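Local structure of tumour necrosis factor receptor (Ectromelia virus, 3ON9) at residues V128-D133 and S137-V142. The protein probably dampens host immune defence by binding tumour necrosis factor and chemokines outside the cell, this chain being its C-terminal SECRET domain, a chemokine-binding beta-sandwich. Residues are numbered along the deposited sequence; the frame is centred on the assembly and turned at random.
Sequences VYANTD and SDMDVV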
ATOM      1  N   VAL A 128       0.059   5.937   4.372  1.00 15.44           N
ATOM      2  CA  VAL A 128       0.186   7.359   4.673  1.00 16.29           C
ATOM      3  C   VAL A 128      -1.182   7.999   4.781  1.00 15.41           C
ATOM      4  O   VAL A 128      -1.967   7.979   3.827  1.00 16.09           O
ATOM      5  CB  VAL A 128       1.008   8.065   3.586  1.00 18.55           C
ATOM      6  CG1 VAL A 128       1.163   9.547   3.910  1.00 18.93           C
ATOM      7  CG2 VAL A 128       2.379   7.403   3.464  1.00 21.08           C
ATOM      8  N   TYR A 129      -1.473   8.539   5.956  1.00 15.15           N
ATOM      9  CA  TYR A 129      -2.723   9.229   6.194  1.00 15.22           C
ATOM     10  C   TYR A 129      -2.449  10.721   6.244  1.00 17.69           C
ATOM     11  O   TYR A 129      -1.567  11.179   6.992  1.00 18.30           O
ATOM     12  CB  TYR A 129      -3.306   8.793   7.528  1.00 16.34           C
ATOM     13  CG  TYR A 129      -3.448   7.305   7.731  1.00 16.99           C
ATOM     14  CD1 TYR A 129      -4.668   6.679   7.530  1.00 15.44           C
ATOM     15  CD2 TYR A 129      -2.363   6.522   8.144  1.00 15.37           C
ATOM     16  CE1 TYR A 129      -4.813   5.329   7.734  1.00 15.49           C
ATOM     17  CE2 TYR A 129      -2.506   5.159   8.353  1.00 16.24           C
ATOM     18  CZ  TYR A 129      -3.741   4.572   8.148  1.00 18.21           C
ATOM     19  OH  TYR A 129      -3.916   3.227   8.364  1.00 18.26           O
ATOM     20  N   ALA A 130      -3.197  11.486   5.457  1.00 16.22           N
ATOM     21  CA  ALA A 130      -3.022  12.929   5.424  1.00 16.87           C
ATOM     22  C   ALA A 130      -4.335  13.687   5.480  1.00 17.08           C
ATOM     23  O   ALA A 130      -5.302  13.319   4.818  1.00 17.26           O
ATOM     24  CB  ALA A 130      -2.247  13.342   4.171  1.00 19.81           C
ATOM     25  N   ASN A 131      -4.358  14.749   6.282  1.00 17.56           N
ATOM     26  CA  ASN A 131      -5.387  15.768   6.179  1.00 19.14           C
ATOM     27  C   ASN A 131      -4.856  16.817   5.224  1.00 20.04           C
ATOM     28  O   ASN A 131      -3.927  17.541   5.570  1.00 19.06           O
ATOM     29  CB  ASN A 131      -5.632  16.397   7.552  1.00 20.14           C
ATOM     30  CG  ASN A 131      -6.718  17.452   7.517  1.00 22.96           C
ATOM     31  OD1 ASN A 131      -7.220  17.806   6.452  1.00 21.02           O
ATOM     32  ND2 ASN A 131      -7.089  17.959   8.691  1.00 27.68           N
ATOM     33  N   THR A 132      -5.408  16.889   4.016  1.00 17.94           N
ATOM     34  CA  THR A 132      -4.918  17.840   3.025  1.00 18.60           C
ATOM     35  C   THR A 132      -5.059  19.294   3.466  1.00 21.49           C
ATOM     36  O   THR A 132      -4.437  20.174   2.884  1.00 25.13           O
ATOM     37  CB  THR A 132      -5.563  17.644   1.641  1.00 20.11           C
ATOM     38  OG1 THR A 132      -6.962  17.954   1.702  1.00 21.79           O
ATOM     39  CG2 THR A 132      -5.373  16.203   1.159  1.00 21.09           C
ATOM     40  N   ASP A 133      -5.857  19.531   4.509  1.00 21.46           N
ATOM     41  CA  ASP A 133      -5.973  20.859   5.113  1.00 26.73           C
ATOM     42  C   ASP A 133      -4.768  21.202   5.983  1.00 23.77           C
ATOM     43  O   ASP A 133      -4.558  22.371   6.329  1.00 27.14           O
ATOM     44  CB  ASP A 133      -7.227  20.959   5.985  1.00 27.46           C
ATOM     45  CG  ASP A 133      -8.513  20.960   5.182  1.00 30.84           C
ATOM     46  OD1 ASP A 133      -8.478  21.245   3.965  1.00 31.11           O
ATOM     47  OD2 ASP A 133      -9.574  20.680   5.783  1.00 38.29           O
ATOM     48  N   SER A 137       4.128  18.185   6.912  1.00 21.69           N
ATOM     49  CA  SER A 137       4.845  17.451   7.949  1.00 23.02           C
ATOM     50  C   SER A 137       3.936  16.841   9.023  1.00 22.16           C
ATOM     51  O   SER A 137       4.412  16.113   9.896  1.00 23.02           O
ATOM     52  CB  SER A 137       5.962  18.305   8.565  1.00 26.93           C
ATOM     53  OG  SER A 137       5.540  19.635   8.754  1.00 27.62           O
ATOM     54  N   ASP A 138       2.635  17.115   8.947  1.00 21.76           N
ATOM     55  CA  ASP A 138       1.669  16.547   9.892  1.00 22.40           C
ATOM     56  C   ASP A 138       1.036  15.230   9.429  1.00 21.77           C
ATOM     57  O   ASP A 138       0.184  14.677  10.125  1.00 23.59           O
ATOM     58  CB  ASP A 138       0.563  17.557  10.201  1.00 22.84           C
ATOM     59  CG  ASP A 138       0.998  18.612  11.198  1.00 30.61           C
ATOM     60  OD1 ASP A 138       2.095  18.465  11.773  1.00 28.55           O
ATOM     61  OD2 ASP A 138       0.234  19.580  11.407  1.00 32.73           O
ATOM     62  N   MET A 139       1.430  14.735   8.261  1.00 19.86           N
ATOM     63  CA  MET A 139       0.940  13.433   7.797  1.00 17.64           C
ATOM     64  C   MET A 139       1.462  12.320   8.718  1.00 18.11           C
ATOM     65  O   MET A 139       2.526  12.459   9.312  1.00 20.67           O
ATOM     66  CB  MET A 139       1.408  13.153   6.364  1.00 19.24           C
ATOM     67  CG  MET A 139       0.994  14.178   5.326  1.00 20.56           C
ATOM     68  SD  MET A 139       1.297  13.602   3.642  1.00 23.66           S
ATOM     69  CE  MET A 139       2.945  12.919   3.796  1.00 17.61           C
ATOM     70  N   ASP A 140       0.719  11.217   8.827  1.00 16.26           N
ATOM     71  CA  ASP A 140       1.222  10.015   9.499  1.00 15.56           C
ATOM     72  C   ASP A 140       1.767   9.088   8.416  1.00 16.19           C
ATOM     73  O   ASP A 140       1.054   8.736   7.469  1.00 18.06           O
ATOM     74  CB  ASP A 140       0.102   9.285  10.253  1.00 16.55           C
ATOM     75  CG  ASP A 140      -0.242   9.923  11.571  1.00 16.15           C
ATOM     76  OD1 ASP A 140       0.585  10.686  12.122  1.00 18.68           O
ATOM     77  OD2 ASP A 140      -1.356   9.652  12.073  1.00 17.35           O
ATOM     78  N   VAL A 141       3.034   8.716   8.544  1.00 15.96           N
ATOM     79  CA  VAL A 141       3.687   7.817   7.607  1.00 15.28           C
ATOM     80  C   VAL A 141       4.048   6.528   8.321  1.00 17.47           C
ATOM     81  O   VAL A 141       4.949   6.515   9.172  1.00 19.16           O
ATOM     82  CB  VAL A 141       4.963   8.438   7.012  1.00 17.23           C
ATOM     83  CG1 VAL A 141       5.668   7.431   6.104  1.00 19.07           C
ATOM     84  CG2 VAL A 141       4.634   9.709   6.252  1.00 20.09           C
ATOM     85  N   VAL A 142       3.348   5.445   7.991  1.00 15.29           N
ATOM     86  CA  VAL A 142       3.642   4.147   8.591  1.00 15.11           C
ATOM     87  C   VAL A 142       4.520   3.366   7.616  1.00 14.58           C
ATOM     88  O   VAL A 142       4.067   3.003   6.523  1.00 16.46           O
ATOM     89  CB  VAL A 142       2.362   3.347   8.901  1.00 16.44           C
ATOM     90  CG1 VAL A 142       2.704   2.133   9.747  1.00 18.63           C
ATOM     91  CG2 VAL A 142       1.329   4.223   9.620  1.00 17.28           C
TER
HETATM   92  O   HOH W   1      -2.142  15.262   7.962  1.00 19.24           O
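Val128 to Ala130 and Met139 to Val142 meet as the loop end of an antiparallel beta hairpin, strands 122-130 and 140-145, at one margin of the five-stranded sheet of the SECRET beta-sandwich; 140-145 is an outermost strand of that sheet within the chain. The short strand axes run at 172° to each other, and the register is marked by the hydrogen-bonded pair Tyr129-Asp140 and the adjoining non-hydrogen-bonded pair Val128-Val141. Tyr129 N donates to Asp140 O at 3.0 Å and Asp140 N returns a bond to Tyr129 O at 2.9 Å. Asp140 O also receives a CA-H contact from Val128 CA at 3.2 Å. Beyond Ala130 the chains splay, and a water takes over: it accepts from Asn131 N at 2.8 Å and gives only a weak bond to Asp138 O.

Tyr129 and Asp140 turn to the buried face. Val142 CG2 sits at the edge of the Tyr129 ring, 4.1 Å from CE2, while His109 stacks on that ring and Phe6 meets it edge-to-face. Tyr129 OH is hydrogen-bonded to Glu111 OE1; Asp140 OD1 accepts from Leu106 N, and OD2 is hydrogen-bonded to Met107 N and His109 NE2. These bonds tie the hairpin to residues 106-109, just before strand 110-116 of the other sheet, and to Glu111 on that strand.

Met139 lies in the groove between the two strands, on the face carrying Val128 and Val141, its side chain crossing that of Val128. Its chain bends at the last torsion (chi3 -45°), swinging CE to within 3.8 Å of Val128 CG1, while Met139 CG rests 3.5 Å from Ala130 CB.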